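Side-chain contacts in DsbA family protein (PDB 7JVE), which acts as a trimeric thioredoxin-like enzyme with both thiol oxidase and disulfide isomerase activities: residues A67-S72 / V87-Y92; K119-F124 / A206-M211; N155-T160 / G165-H170; F219-Q224 / D243-A248. All coordinates share one frame; numbering follows the deposited sequence.

Contact 1 (A67-S72 / V87-Y92)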
loop_
_atom_site.group_PDB
_atom_site.type_symbol
_atom_site.label_atom_id
_atom_site.label_comp_id
_atom_site.label_asym_id
_atom_site.label_seq_id
_atom_site.Cartn_x
_atom_site.Cartn_y
_atom_site.Cartn_z
ATOM N N ALA A 67 -21.155 -20.990 21.112
ATOM C CA ALA A 67 -21.480 -22.395 20.894
ATOM C C ALA A 67 -21.044 -22.839 19.506
ATOM O O ALA A 67 -20.477 -23.930 19.340
ATOM C CB ALA A 67 -22.975 -22.653 21.115
ATOM N N GLU A 68 -21.283 -22.003 18.501
ATOM C CA GLU A 68 -20.861 -22.331 17.150
ATOM C C GLU A 68 -19.341 -22.344 17.049
ATOM O O GLU A 68 -18.762 -23.242 16.429
ATOM C CB GLU A 68 -21.466 -21.322 16.167
ATOM C CG GLU A 68 -22.985 -21.414 16.099
ATOM C CD GLU A 68 -23.703 -20.442 17.059
ATOM O OE1 GLU A 68 -24.657 -19.765 16.613
ATOM O OE2 GLU A 68 -23.301 -20.303 18.238
ATOM N N LEU A 69 -18.678 -21.347 17.647
ATOM C CA LEU A 69 -17.220 -21.283 17.599
ATOM C C LEU A 69 -16.586 -22.537 18.191
ATOM O O LEU A 69 -15.554 -23.009 17.704
ATOM C CB LEU A 69 -16.727 -20.043 18.342
ATOM C CG LEU A 69 -16.936 -18.687 17.658
ATOM C CD1 LEU A 69 -16.707 -17.557 18.646
ATOM C CD2 LEU A 69 -16.031 -18.532 16.452
ATOM N N LEU A 70 -17.180 -23.083 19.253
ATOM C CA LEU A 70 -16.598 -24.198 19.984
ATOM C C LEU A 70 -17.255 -25.528 19.647
ATOM O O LEU A 70 -16.985 -26.526 20.322
ATOM C CB LEU A 70 -16.673 -23.948 21.489
ATOM C CG LEU A 70 -16.202 -22.570 21.936
ATOM C CD1 LEU A 70 -16.305 -22.450 23.435
ATOM C CD2 LEU A 70 -14.804 -22.320 21.454
ATOM N N SER A 71 -18.097 -25.553 18.611
ATOM C CA SER A 71 -18.780 -26.762 18.162
ATOM C C SER A 71 -17.843 -27.965 18.157
ATOM O O SER A 71 -16.718 -27.889 17.661
ATOM C CB SER A 71 -19.338 -26.535 16.752
ATOM O OG SER A 71 -19.838 -27.751 16.224
ATOM N N SER A 72 -18.306 -29.071 18.734
ATOM C CA SER A 72 -17.540 -30.304 18.620
ATOM C C SER A 72 -17.649 -30.931 17.231
ATOM O O SER A 72 -17.082 -32.007 17.022
ATOM C CB SER A 72 -18.004 -31.318 19.666
ATOM O OG SER A 72 -19.400 -31.497 19.560
ATOM N N VAL A 87 -9.713 -20.655 18.011
ATOM C CA VAL A 87 -10.535 -20.995 16.858
ATOM C C VAL A 87 -9.918 -20.322 15.642
ATOM O O VAL A 87 -9.695 -19.106 15.652
ATOM C CB VAL A 87 -11.992 -20.543 17.069
ATOM C CG1 VAL A 87 -12.875 -21.003 15.917
ATOM C CG2 VAL A 87 -12.522 -21.063 18.383
ATOM N N MET A 88 -9.618 -21.096 14.597
ATOM C CA MET A 88 -8.868 -20.564 13.463
ATOM C C MET A 88 -9.691 -20.650 12.185
ATOM O O MET A 88 -10.018 -21.750 11.718
ATOM C CB MET A 88 -7.520 -21.272 13.293
ATOM C CG MET A 88 -6.645 -21.267 14.547
ATOM S SD MET A 88 -5.348 -22.535 14.633
ATOM C CE MET A 88 -6.288 -24.068 14.605
ATOM N N PHE A 89 -10.022 -19.479 11.636
ATOM C CA PHE A 89 -10.630 -19.339 10.321
ATOM C C PHE A 89 -9.525 -19.186 9.276
ATOM O O PHE A 89 -8.719 -18.250 9.339
ATOM C CB PHE A 89 -11.569 -18.137 10.305
ATOM C CG PHE A 89 -12.772 -18.308 11.189
ATOM C CD1 PHE A 89 -12.656 -18.186 12.569
ATOM C CD2 PHE A 89 -14.016 -18.647 10.636
ATOM C CE1 PHE A 89 -13.773 -18.338 13.390
ATOM C CE2 PHE A 89 -15.135 -18.809 11.436
ATOM C CZ PHE A 89 -15.024 -18.653 12.829
ATOM N N PHE A 90 -9.486 -20.109 8.322
ATOM C CA PHE A 90 -8.421 -20.137 7.342
ATOM C C PHE A 90 -8.956 -20.752 6.056
ATOM O O PHE A 90 -9.930 -21.517 6.059
ATOM C CB PHE A 90 -7.214 -20.940 7.840
ATOM C CG PHE A 90 -7.518 -22.392 8.005
ATOM C CD1 PHE A 90 -8.131 -22.857 9.157
ATOM C CD2 PHE A 90 -7.271 -23.287 6.972
ATOM C CE1 PHE A 90 -8.451 -24.193 9.284
ATOM C CE2 PHE A 90 -7.576 -24.618 7.105
ATOM C CZ PHE A 90 -8.164 -25.073 8.257
ATOM N N ASP A 91 -8.307 -20.377 4.957
ATOM C CA ASP A 91 -8.514 -20.931 3.626
ATOM C C ASP A 91 -7.189 -21.568 3.214
ATOM O O ASP A 91 -6.128 -20.957 3.397
ATOM C CB ASP A 91 -8.948 -19.803 2.669
ATOM C CG ASP A 91 -9.213 -20.263 1.233
ATOM O OD1 ASP A 91 -8.696 -21.318 0.782
ATOM O OD2 ASP A 91 -9.942 -19.507 0.536
ATOM N N TYR A 92 -7.231 -22.802 2.701
ATOM C CA TYR A 92 -5.976 -23.425 2.300
ATOM C C TYR A 92 -5.255 -22.637 1.203
ATOM O O TYR A 92 -4.031 -22.752 1.080
ATOM C CB TYR A 92 -6.193 -24.866 1.844
ATOM C CG TYR A 92 -6.404 -25.834 2.985
ATOM C CD1 TYR A 92 -5.354 -26.164 3.853
ATOM C CD2 TYR A 92 -7.644 -26.414 3.206
ATOM C CE1 TYR A 92 -5.538 -27.048 4.898
ATOM C CE2 TYR A 92 -7.846 -27.309 4.260
ATOM C CZ TYR A 92 -6.792 -27.619 5.102
ATOM O OH TYR A 92 -6.983 -28.512 6.140
#

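Contact 2 (K119-F124 / A206-M211)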
loop_
_atom_site.group_PDB
_atom_site.type_symbol
_atom_site.label_atom_id
_atom_site.label_comp_id
_atom_site.label_asym_id
_atom_site.label_seq_id
_atom_site.Cartn_x
_atom_site.Cartn_y
_atom_site.Cartn_z
ATOM N N LYS A 119 -11.553 -23.977 11.468
ATOM C CA LYS A 119 -12.735 -23.548 10.711
ATOM C C LYS A 119 -12.320 -23.267 9.266
ATOM O O LYS A 119 -11.927 -22.153 8.931
ATOM C CB LYS A 119 -13.378 -22.298 11.345
ATOM C CG LYS A 119 -13.734 -22.461 12.794
ATOM C CD LYS A 119 -14.917 -23.417 12.945
ATOM C CE LYS A 119 -15.640 -23.192 14.252
ATOM N NZ LYS A 119 -16.846 -24.048 14.377
ATOM N N GLU A 120 -12.428 -24.283 8.411
ATOM C CA GLU A 120 -12.122 -24.127 6.993
ATOM C C GLU A 120 -13.232 -23.346 6.301
ATOM O O GLU A 120 -14.414 -23.659 6.484
ATOM C CB GLU A 120 -11.975 -25.499 6.339
ATOM C CG GLU A 120 -10.776 -26.274 6.810
ATOM C CD GLU A 120 -10.791 -27.724 6.363
ATOM O OE1 GLU A 120 -11.027 -27.969 5.171
ATOM O OE2 GLU A 120 -10.532 -28.619 7.198
ATOM N N PHE A 121 -12.856 -22.343 5.498
ATOM C CA PHE A 121 -13.821 -21.544 4.758
ATOM C C PHE A 121 -13.159 -20.978 3.506
ATOM O O PHE A 121 -11.925 -20.955 3.402
ATOM C CB PHE A 121 -14.415 -20.422 5.638
ATOM C CG PHE A 121 -13.530 -19.183 5.772
ATOM C CD1 PHE A 121 -12.278 -19.262 6.355
ATOM C CD2 PHE A 121 -13.985 -17.934 5.357
ATOM C CE1 PHE A 121 -11.459 -18.116 6.500
ATOM C CE2 PHE A 121 -13.182 -16.788 5.497
ATOM C CZ PHE A 121 -11.908 -16.884 6.067
ATOM N N PRO A 122 -13.956 -20.513 2.521
ATOM C CA PRO A 122 -13.389 -19.990 1.270
ATOM C C PRO A 122 -13.401 -18.470 1.204
ATOM O O PRO A 122 -14.471 -17.867 1.340
ATOM C CB PRO A 122 -14.329 -20.568 0.211
ATOM C CG PRO A 122 -15.651 -20.779 0.964
ATOM C CD PRO A 122 -15.420 -20.590 2.442
ATOM N N ILE A 123 -12.244 -17.845 0.957
ATOM C CA ILE A 123 -12.183 -16.384 0.919
ATOM C C ILE A 123 -12.978 -15.842 -0.263
ATOM O O ILE A 123 -13.654 -14.817 -0.151
ATOM C CB ILE A 123 -10.720 -15.910 0.872
ATOM C CG1 ILE A 123 -10.026 -16.211 2.191
ATOM C CG2 ILE A 123 -10.634 -14.414 0.531
ATOM C CD1 ILE A 123 -8.581 -15.801 2.182
ATOM N N PHE A 124 -12.921 -16.516 -1.404
ATOM C CA PHE A 124 -13.629 -16.068 -2.596
ATOM C C PHE A 124 -14.575 -17.154 -3.104
ATOM O O PHE A 124 -14.393 -18.356 -2.864
ATOM C CB PHE A 124 -12.664 -15.674 -3.730
ATOM C CG PHE A 124 -11.779 -14.501 -3.410
ATOM C CD1 PHE A 124 -12.307 -13.213 -3.303
ATOM C CD2 PHE A 124 -10.414 -14.680 -3.241
ATOM C CE1 PHE A 124 -11.491 -12.135 -3.025
ATOM C CE2 PHE A 124 -9.593 -13.606 -2.964
ATOM C CZ PHE A 124 -10.131 -12.331 -2.856
ATOM N N ALA A 206 -21.272 -19.371 6.999
ATOM C CA ALA A 206 -22.326 -18.685 7.738
ATOM C C ALA A 206 -21.796 -18.129 9.055
ATOM O O ALA A 206 -22.100 -16.989 9.418
ATOM C CB ALA A 206 -23.510 -19.626 7.983
ATOM N N LEU A 207 -20.992 -18.922 9.776
ATOM C CA LEU A 207 -20.374 -18.440 11.007
ATOM C C LEU A 207 -19.375 -17.314 10.735
ATOM O O LEU A 207 -19.317 -16.339 11.489
ATOM C CB LEU A 207 -19.681 -19.593 11.736
ATOM C CG LEU A 207 -18.923 -19.231 13.022
ATOM C CD1 LEU A 207 -19.850 -18.556 14.065
ATOM C CD2 LEU A 207 -18.167 -20.412 13.641
ATOM N N ALA A 208 -18.564 -17.431 9.679
ATOM C CA ALA A 208 -17.651 -16.327 9.363
ATOM C C ALA A 208 -18.418 -15.037 9.085
ATOM O O ALA A 208 -17.998 -13.954 9.506
ATOM C CB ALA A 208 -16.752 -16.675 8.179
ATOM N N GLN A 209 -19.546 -15.134 8.383
ATOM C CA GLN A 209 -20.317 -13.933 8.087
ATOM C C GLN A 209 -20.927 -13.347 9.354
ATOM O O GLN A 209 -20.924 -12.122 9.541
ATOM C CB GLN A 209 -21.397 -14.247 7.053
ATOM C CG GLN A 209 -20.805 -14.399 5.659
ATOM C CD GLN A 209 -21.746 -15.024 4.631
ATOM O OE1 GLN A 209 -21.310 -15.403 3.549
ATOM N NE2 GLN A 209 -23.030 -15.140 4.967
ATOM N N HIS A 210 -21.463 -14.209 10.224
ATOM C CA HIS A 210 -21.953 -13.756 11.523
ATOM C C HIS A 210 -20.840 -13.170 12.378
ATOM O O HIS A 210 -21.096 -12.265 13.177
ATOM C CB HIS A 210 -22.622 -14.905 12.282
ATOM C CG HIS A 210 -23.969 -15.272 11.747
ATOM N ND1 HIS A 210 -24.457 -16.562 11.781
ATOM C CD2 HIS A 210 -24.926 -14.520 11.149
ATOM C CE1 HIS A 210 -25.665 -16.584 11.243
ATOM N NE2 HIS A 210 -25.973 -15.360 10.851
ATOM N N MET A 211 -19.609 -13.683 12.250
ATOM C CA MET A 211 -18.501 -13.129 13.015
ATOM C C MET A 211 -17.907 -11.897 12.352
ATOM O O MET A 211 -16.978 -11.308 12.904
ATOM C CB MET A 211 -17.417 -14.187 13.215
ATOM C CG MET A 211 -17.789 -15.240 14.261
ATOM S SD MET A 211 -17.998 -14.540 15.912
ATOM C CE MET A 211 -16.410 -13.754 16.111
#

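Contact 3 (N155-T160 / G165-H170)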
loop_
_atom_site.group_PDB
_atom_site.type_symbol
_atom_site.label_atom_id
_atom_site.label_comp_id
_atom_site.label_asym_id
_atom_site.label_seq_id
_atom_site.Cartn_x
_atom_site.Cartn_y
_atom_site.Cartn_z
ATOM N N ASN A 155 -1.428 -29.778 7.435
ATOM C CA ASN A 155 -0.103 -29.262 7.114
ATOM C C ASN A 155 0.369 -29.744 5.749
ATOM O O ASN A 155 1.039 -29.002 5.016
ATOM C CB ASN A 155 0.893 -29.673 8.186
ATOM C CG ASN A 155 0.623 -28.997 9.510
ATOM O OD1 ASN A 155 0.179 -27.859 9.538
ATOM N ND2 ASN A 155 0.884 -29.698 10.612
ATOM N N ALA A 156 0.045 -30.990 5.390
ATOM C CA ALA A 156 0.512 -31.507 4.113
ATOM C C ALA A 156 -0.126 -30.754 2.953
ATOM O O ALA A 156 0.524 -30.527 1.928
ATOM C CB ALA A 156 0.218 -33.006 4.009
ATOM N N LEU A 157 -1.383 -30.342 3.110
ATOM C CA LEU A 157 -2.057 -29.619 2.047
ATOM C C LEU A 157 -1.412 -28.255 1.820
ATOM O O LEU A 157 -1.051 -27.915 0.688
ATOM C CB LEU A 157 -3.543 -29.511 2.374
ATOM C CG LEU A 157 -4.437 -29.045 1.225
ATOM C CD1 LEU A 157 -4.141 -29.827 -0.045
ATOM C CD2 LEU A 157 -5.917 -29.146 1.614
ATOM N N TYR A 158 -1.257 -27.461 2.886
ATOM C CA TYR A 158 -0.344 -26.316 2.874
ATOM C C TYR A 158 1.025 -26.573 2.258
ATOM O O TYR A 158 1.508 -25.759 1.465
ATOM C CB TYR A 158 -0.209 -25.780 4.306
ATOM C CG TYR A 158 -1.280 -24.820 4.765
ATOM C CD1 TYR A 158 -1.968 -24.033 3.848
ATOM C CD2 TYR A 158 -1.694 -24.782 6.102
ATOM C CE1 TYR A 158 -2.924 -23.122 4.266
ATOM C CE2 TYR A 158 -2.700 -23.914 6.526
ATOM C CZ TYR A 158 -3.306 -23.080 5.610
ATOM O OH TYR A 158 -4.305 -22.191 6.024
ATOM N N ALA A 159 1.674 -27.688 2.606
ATOM C CA ALA A 159 3.023 -27.912 2.097
ATOM C C ALA A 159 3.068 -28.037 0.580
ATOM O O ALA A 159 4.167 -28.001 0.018
ATOM C CB ALA A 159 3.656 -29.157 2.726
ATOM N N THR A 160 1.930 -28.201 -0.105
ATOM C CA THR A 160 1.995 -28.103 -1.560
ATOM C C THR A 160 2.500 -26.738 -2.014
ATOM O O THR A 160 2.969 -26.611 -3.151
ATOM C CB THR A 160 0.641 -28.362 -2.224
ATOM O OG1 THR A 160 -0.289 -27.343 -1.825
ATOM C CG2 THR A 160 0.108 -29.769 -1.906
ATOM N N GLY A 165 -5.250 -19.503 -5.860
ATOM C CA GLY A 165 -5.799 -20.011 -7.097
ATOM C C GLY A 165 -5.032 -21.171 -7.700
ATOM O O GLY A 165 -5.564 -21.844 -8.588
ATOM N N ALA A 166 -3.813 -21.446 -7.225
ATOM C CA ALA A 166 -2.997 -22.515 -7.790
ATOM C C ALA A 166 -3.346 -23.908 -7.258
ATOM O O ALA A 166 -2.868 -24.898 -7.830
ATOM C CB ALA A 166 -1.505 -22.237 -7.539
ATOM N N LEU A 167 -4.129 -24.025 -6.184
ATOM C CA LEU A 167 -4.546 -25.333 -5.679
ATOM C C LEU A 167 -5.800 -25.808 -6.413
ATOM O O LEU A 167 -6.846 -25.158 -6.338
ATOM C CB LEU A 167 -4.809 -25.275 -4.178
ATOM C CG LEU A 167 -4.969 -26.619 -3.477
ATOM C CD1 LEU A 167 -3.705 -27.436 -3.620
ATOM C CD2 LEU A 167 -5.285 -26.423 -2.003
ATOM N N THR A 168 -5.703 -26.943 -7.104
ATOM C CA THR A 168 -6.821 -27.500 -7.857
ATOM C C THR A 168 -7.414 -28.713 -7.143
ATOM O O THR A 168 -6.786 -29.327 -6.282
ATOM C CB THR A 168 -6.390 -27.919 -9.264
ATOM O OG1 THR A 168 -5.430 -28.974 -9.154
ATOM C CG2 THR A 168 -5.820 -26.745 -10.062
ATOM N N GLU A 169 -8.639 -29.078 -7.541
ATOM C CA GLU A 169 -9.230 -30.297 -6.996
ATOM C C GLU A 169 -8.340 -31.491 -7.287
ATOM O O GLU A 169 -8.105 -32.327 -6.404
ATOM C CB GLU A 169 -10.649 -30.522 -7.533
ATOM C CG GLU A 169 -11.586 -29.493 -6.931
ATOM C CD GLU A 169 -13.051 -29.613 -7.350
ATOM O OE1 GLU A 169 -13.620 -30.710 -7.342
ATOM O OE2 GLU A 169 -13.635 -28.588 -7.760
ATOM N N HIS A 170 -7.786 -31.555 -8.499
ATOM C CA HIS A 170 -6.835 -32.614 -8.826
ATOM C C HIS A 170 -5.711 -32.705 -7.800
ATOM O O HIS A 170 -5.314 -33.811 -7.420
ATOM C CB HIS A 170 -6.244 -32.399 -10.217
ATOM C CG HIS A 170 -5.159 -33.374 -10.552
ATOM N ND1 HIS A 170 -5.418 -34.681 -10.923
ATOM C CD2 HIS A 170 -3.813 -33.247 -10.541
ATOM C CE1 HIS A 170 -4.277 -35.313 -11.132
ATOM N NE2 HIS A 170 -3.288 -34.467 -10.906
#

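Contact 4 (F219-Q224 / D243-A248)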
loop_
_atom_site.group_PDB
_atom_site.type_symbol
_atom_site.label_atom_id
_atom_site.label_comp_id
_atom_site.label_asym_id
_atom_site.label_seq_id
_atom_site.Cartn_x
_atom_site.Cartn_y
_atom_site.Cartn_z
ATOM N N PHE A 219 -8.224 -15.421 14.126
ATOM C CA PHE A 219 -8.192 -16.251 15.325
ATOM C C PHE A 219 -9.166 -15.680 16.341
ATOM O O PHE A 219 -9.215 -14.460 16.527
ATOM C CB PHE A 219 -6.804 -16.271 15.985
ATOM C CG PHE A 219 -5.725 -16.869 15.137
ATOM C CD1 PHE A 219 -4.979 -16.067 14.280
ATOM C CD2 PHE A 219 -5.439 -18.220 15.204
ATOM C CE1 PHE A 219 -3.983 -16.602 13.503
ATOM C CE2 PHE A 219 -4.434 -18.769 14.414
ATOM C CZ PHE A 219 -3.710 -17.961 13.560
ATOM N N VAL A 220 -9.904 -16.560 17.020
ATOM C CA VAL A 220 -10.632 -16.223 18.235
ATOM C C VAL A 220 -10.070 -17.059 19.374
ATOM O O VAL A 220 -10.081 -18.299 19.316
ATOM C CB VAL A 220 -12.144 -16.462 18.120
ATOM C CG1 VAL A 220 -12.839 -15.825 19.333
ATOM C CG2 VAL A 220 -12.682 -15.920 16.806
ATOM N N VAL A 221 -9.614 -16.382 20.418
ATOM C CA VAL A 221 -9.052 -17.011 21.602
ATOM C C VAL A 221 -9.947 -16.645 22.783
ATOM O O VAL A 221 -10.169 -15.459 23.054
ATOM C CB VAL A 221 -7.603 -16.563 21.833
ATOM C CG1 VAL A 221 -6.949 -17.412 22.912
ATOM C CG2 VAL A 221 -6.826 -16.619 20.488
ATOM N N MET A 222 -10.457 -17.655 23.481
ATOM C CA MET A 222 -11.496 -17.440 24.474
ATOM C C MET A 222 -11.549 -18.624 25.424
ATOM O O MET A 222 -11.200 -19.748 25.036
ATOM C CB MET A 222 -12.850 -17.235 23.792
ATOM C CG MET A 222 -13.338 -18.467 23.074
ATOM S SD MET A 222 -14.781 -18.190 22.031
ATOM C CE MET A 222 -15.828 -17.174 23.082
ATOM N N PRO A 223 -11.968 -18.407 26.671
ATOM C CA PRO A 223 -12.272 -19.538 27.553
ATOM C C PRO A 223 -13.456 -20.315 27.005
ATOM O O PRO A 223 -14.350 -19.762 26.365
ATOM C CB PRO A 223 -12.620 -18.877 28.899
ATOM C CG PRO A 223 -12.177 -17.445 28.762
ATOM C CD PRO A 223 -12.298 -17.120 27.304
ATOM N N GLN A 224 -13.460 -21.617 27.273
ATOM C CA GLN A 224 -14.541 -22.442 26.761
ATOM C C GLN A 224 -15.776 -22.372 27.648
ATOM O O GLN A 224 -16.897 -22.457 27.136
ATOM C CB GLN A 224 -14.065 -23.884 26.614
ATOM C CG GLN A 224 -13.003 -24.105 25.532
ATOM C CD GLN A 224 -13.150 -25.462 24.880
ATOM O OE1 GLN A 224 -13.717 -25.575 23.802
ATOM N NE2 GLN A 224 -12.671 -26.505 25.554
ATOM N N ASP A 243 4.119 -14.860 19.786
ATOM C CA ASP A 243 3.985 -14.165 21.062
ATOM C C ASP A 243 2.587 -13.596 21.247
ATOM O O ASP A 243 2.007 -13.690 22.335
ATOM C CB ASP A 243 5.022 -13.056 21.160
ATOM C CG ASP A 243 6.398 -13.586 21.469
ATOM O OD1 ASP A 243 6.501 -14.802 21.767
ATOM O OD2 ASP A 243 7.372 -12.793 21.403
ATOM N N MET A 244 2.035 -12.983 20.203
ATOM C CA MET A 244 0.716 -12.382 20.335
ATOM C C MET A 244 -0.342 -13.457 20.608
ATOM O O MET A 244 -1.200 -13.300 21.486
ATOM C CB MET A 244 0.396 -11.588 19.066
ATOM C CG MET A 244 -0.896 -10.802 19.138
ATOM S SD MET A 244 -0.613 -9.387 20.261
ATOM C CE MET A 244 0.705 -8.522 19.411
ATOM N N LEU A 245 -0.284 -14.570 19.878
ATOM C CA LEU A 245 -1.238 -15.640 20.125
ATOM C C LEU A 245 -1.018 -16.258 21.501
ATOM O O LEU A 245 -1.982 -16.624 22.184
ATOM C CB LEU A 245 -1.141 -16.698 19.026
ATOM C CG LEU A 245 -1.879 -16.351 17.733
ATOM C CD1 LEU A 245 -1.471 -17.306 16.621
ATOM C CD2 LEU A 245 -3.401 -16.343 17.927
ATOM N N GLN A 246 0.241 -16.368 21.934
ATOM C CA GLN A 246 0.514 -16.933 23.250
ATOM C C GLN A 246 -0.057 -16.050 24.363
ATOM O O GLN A 246 -0.626 -16.561 25.334
ATOM C CB GLN A 246 2.019 -17.137 23.454
ATOM C CG GLN A 246 2.345 -18.000 24.707
ATOM C CD GLN A 246 1.751 -19.428 24.601
ATOM O OE1 GLN A 246 2.089 -20.187 23.684
ATOM N NE2 GLN A 246 0.878 -19.787 25.535
ATOM N N MET A 247 0.092 -14.723 24.252
ATOM C CA MET A 247 -0.471 -13.850 25.284
ATOM C C MET A 247 -1.989 -13.995 25.359
ATOM O O MET A 247 -2.560 -14.061 26.454
ATOM C CB MET A 247 -0.068 -12.380 25.049
ATOM C CG MET A 247 1.448 -12.071 25.207
ATOM S SD MET A 247 1.951 -10.287 25.082
ATOM C CE MET A 247 1.782 -9.895 23.283
ATOM N N ALA A 248 -2.647 -14.101 24.204
ATOM C CA ALA A 248 -4.090 -14.299 24.160
ATOM C C ALA A 248 -4.489 -15.616 24.818
ATOM O O ALA A 248 -5.524 -15.694 25.495
ATOM C CB ALA A 248 -4.580 -14.274 22.706
#

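Contact 1 (A67-S72 / V87-Y92)
L69, the last residue of the short helix 66-69, and V87 on strand 84-90 bring the two backbones closest, with their CA atoms 6.7 Å apart. The helix stops here: L70 is the first residue to leave helical backbone angles, and S71 N turns back to bond E68 O at 3.2 Å. No hydrogen bond crosses between the two segments, and the packing is mainly apolar. V87 turns its beta-carbon toward the helix end and splits its branches between two neighbours. CG1 rests against the methyl CD2 of L69 at 4.0 Å, while CG2 meets CD2 of L70, also at 4.0 Å, and lies 3.7 Å from the carbonyl atom L69 O. The same L69 CD2 reaches on to F89, approaching the ring at its edge, near the ring plane, 3.8 Å from CZ. Because CG of L69 stands anti to its carbonyl carbon (chi1 -73°), the chain leans toward the strand and one methyl can touch both V87 and F89. L69 and L70 give V87 and F89 methyls to pack on, while the helix-end carbonyls find partners on strand 115-120: E68 O with K119, L70 O with R115. L207 of helix 199-210 covers L69 and F89 together, and M222 of strand 218-223 also packs on L69. Strand 84-90 runs between strands 115-120 and 218-223, backbone-bonded to both.

Contact 2 (K119-F124 / A206-M211)
Helix 199-210 packs across one face of the thioredoxin-fold sheet, and here L207 and A208 of that helix settle on K119 and F121, at the end of strand 115-120 and just beyond it. F121 and A208 mark the nearest approach of the backbones, 7.9 Å between their CA atoms. The small methyl of A208 lets the helix come down beside an aromatic ring: its CB lies 4.1 Å from CD2 of F121, meeting the ring obliquely. F121 carries its CG between the backbone N and the carbonyl carbon (chi1 81°), which swings the ring under the helix. Bent at chi2 (-71°), the K119 chain crosses L207 at about a right angle, and its end, CE with NZ beside it, lies along the methyl CD2 of L207, CE at 3.8 Å. A lysine suits this buried place because its hydrocarbon can pack while the amine finds oxygen elsewhere: NZ is hydrogen-bonded to S74 OG and to E68 O, which ties the strand to helix 66-69 and to the loop that follows it. P122 packs on L201 and Q205 of helix 199-210. E120 bonds Y150 of helix 147-159 through OE2 and touches A135 of helix 128-145.

Contact 3 (N155-T160 / G165-H170)
L157, in helix 147-159, and T160, in the chain that follows, face L167 of the loop that leads into helix 169-176. The apolar part is a single pair: L167 directs its beta-carbon toward the other segment, and its CD2 meets CD1 of L157 at 4.1 Å, the two leucines crossing at about a right angle. Its other methyl, CD1, makes van der Waals contact with a hydroxyl, 3.9 Å from OG1 of T160, whose hydrogen bonds are made elsewhere. With CG of L167 anti to the backbone N (chi1 -168°), the two methyls end up against different partners. A branched aliphatic chain fits this buried spot, and L157 is backed further by A134 of helix 128-145 and L175 of helix 169-176.

These helices belong to the helical insertion that DsbA-type proteins carry within the thioredoxin fold, and the contact closes the loop between two of them. Polar bonds shape its ends. T160 OG1 donates to L157 O at 2.7 Å, almost in line with the carbonyl (176°), and T160 N reaches the same oxygen at 3.1 Å. One acceptor thus takes two bonds from a single threonine, whose OG1 is also bonded to K162 N as the chain leaves the helix. On the other segment, T168 holds the N-cap position of helix 169-176: its side chain caps a backbone N in the first turn, and its own backbone N bonds D171 OD2 in return, the form of a capping box. L167 N bonds Q93 OE1, whose residue immediately precedes C94 of the redox-active disulfide.

Contact 4 (F219-Q224 / D243-A248)
F219 and V221 on strand 218-223 pack tightly against L245 and A248 of helix 242-253, and all four are buried. The short strand and helix segments run in nearly the same direction, 26° apart, with their axes 9.3 Å from each other. L245 places its methyl CD2 over one face of the F219 ring in a CH-pi contact, 4.0 Å from the centroid and 22° off the ring normal. Its other methyl, CD1, reaches the far end of the ring, 3.8 Å from CZ, so the forked leucine spans much of the ring's length. A chi1 of -81° sets CG of L245 beside the backbone N and brings both methyls onto the ring. One helical turn further on, A248 has only a methyl to offer, and this allows the closest backbone approach, 6.2 Å between the CA atoms of V221 and A248. There CB of V221 sits 3.9 Å from CB of A248, and V221 CG1 comes within 3.4 Å of the carbonyl A248 O.

The solvent side of the helix belongs to D243 and M247, both exposed. Q246, turned away from the strand, is only partly exposed: it packs on L107 of helix 95-110 and bonds N111 through OE1. Inward, F219 also touches V104 and L245 touches L107, both of helix 95-110, while A248 rests on T234 and I236 of strand 234-237. Two antiparallel strands, 218-223 and 234-237, followed by a helix lying on the sheet form the C-terminal beta-beta-alpha unit of the thioredoxin fold.

Contacts 1, 2 and 4 share one sheet. Contacts 1 and 2, with centres 9 Å apart, are joined by a probable hydrogen bond of 2.7 Å from K119 N to M88 O; V87 N to V220 O, also 2.7 Å, links contact 1 to contact 4, about 13 Å away between centres. Contacts 1 and 2 pack on one face of the sheet and contact 4 on the other. Contact 3 is centred 20 Å from contact 1, but the two meet through Y158 and L157 against F90 and Y92. Y158 also touches C97, consistent with the C94-C97 disulfide lying where sheet and insertion meet, as in DsbA; F89, F121 and F219 lie near it without touching.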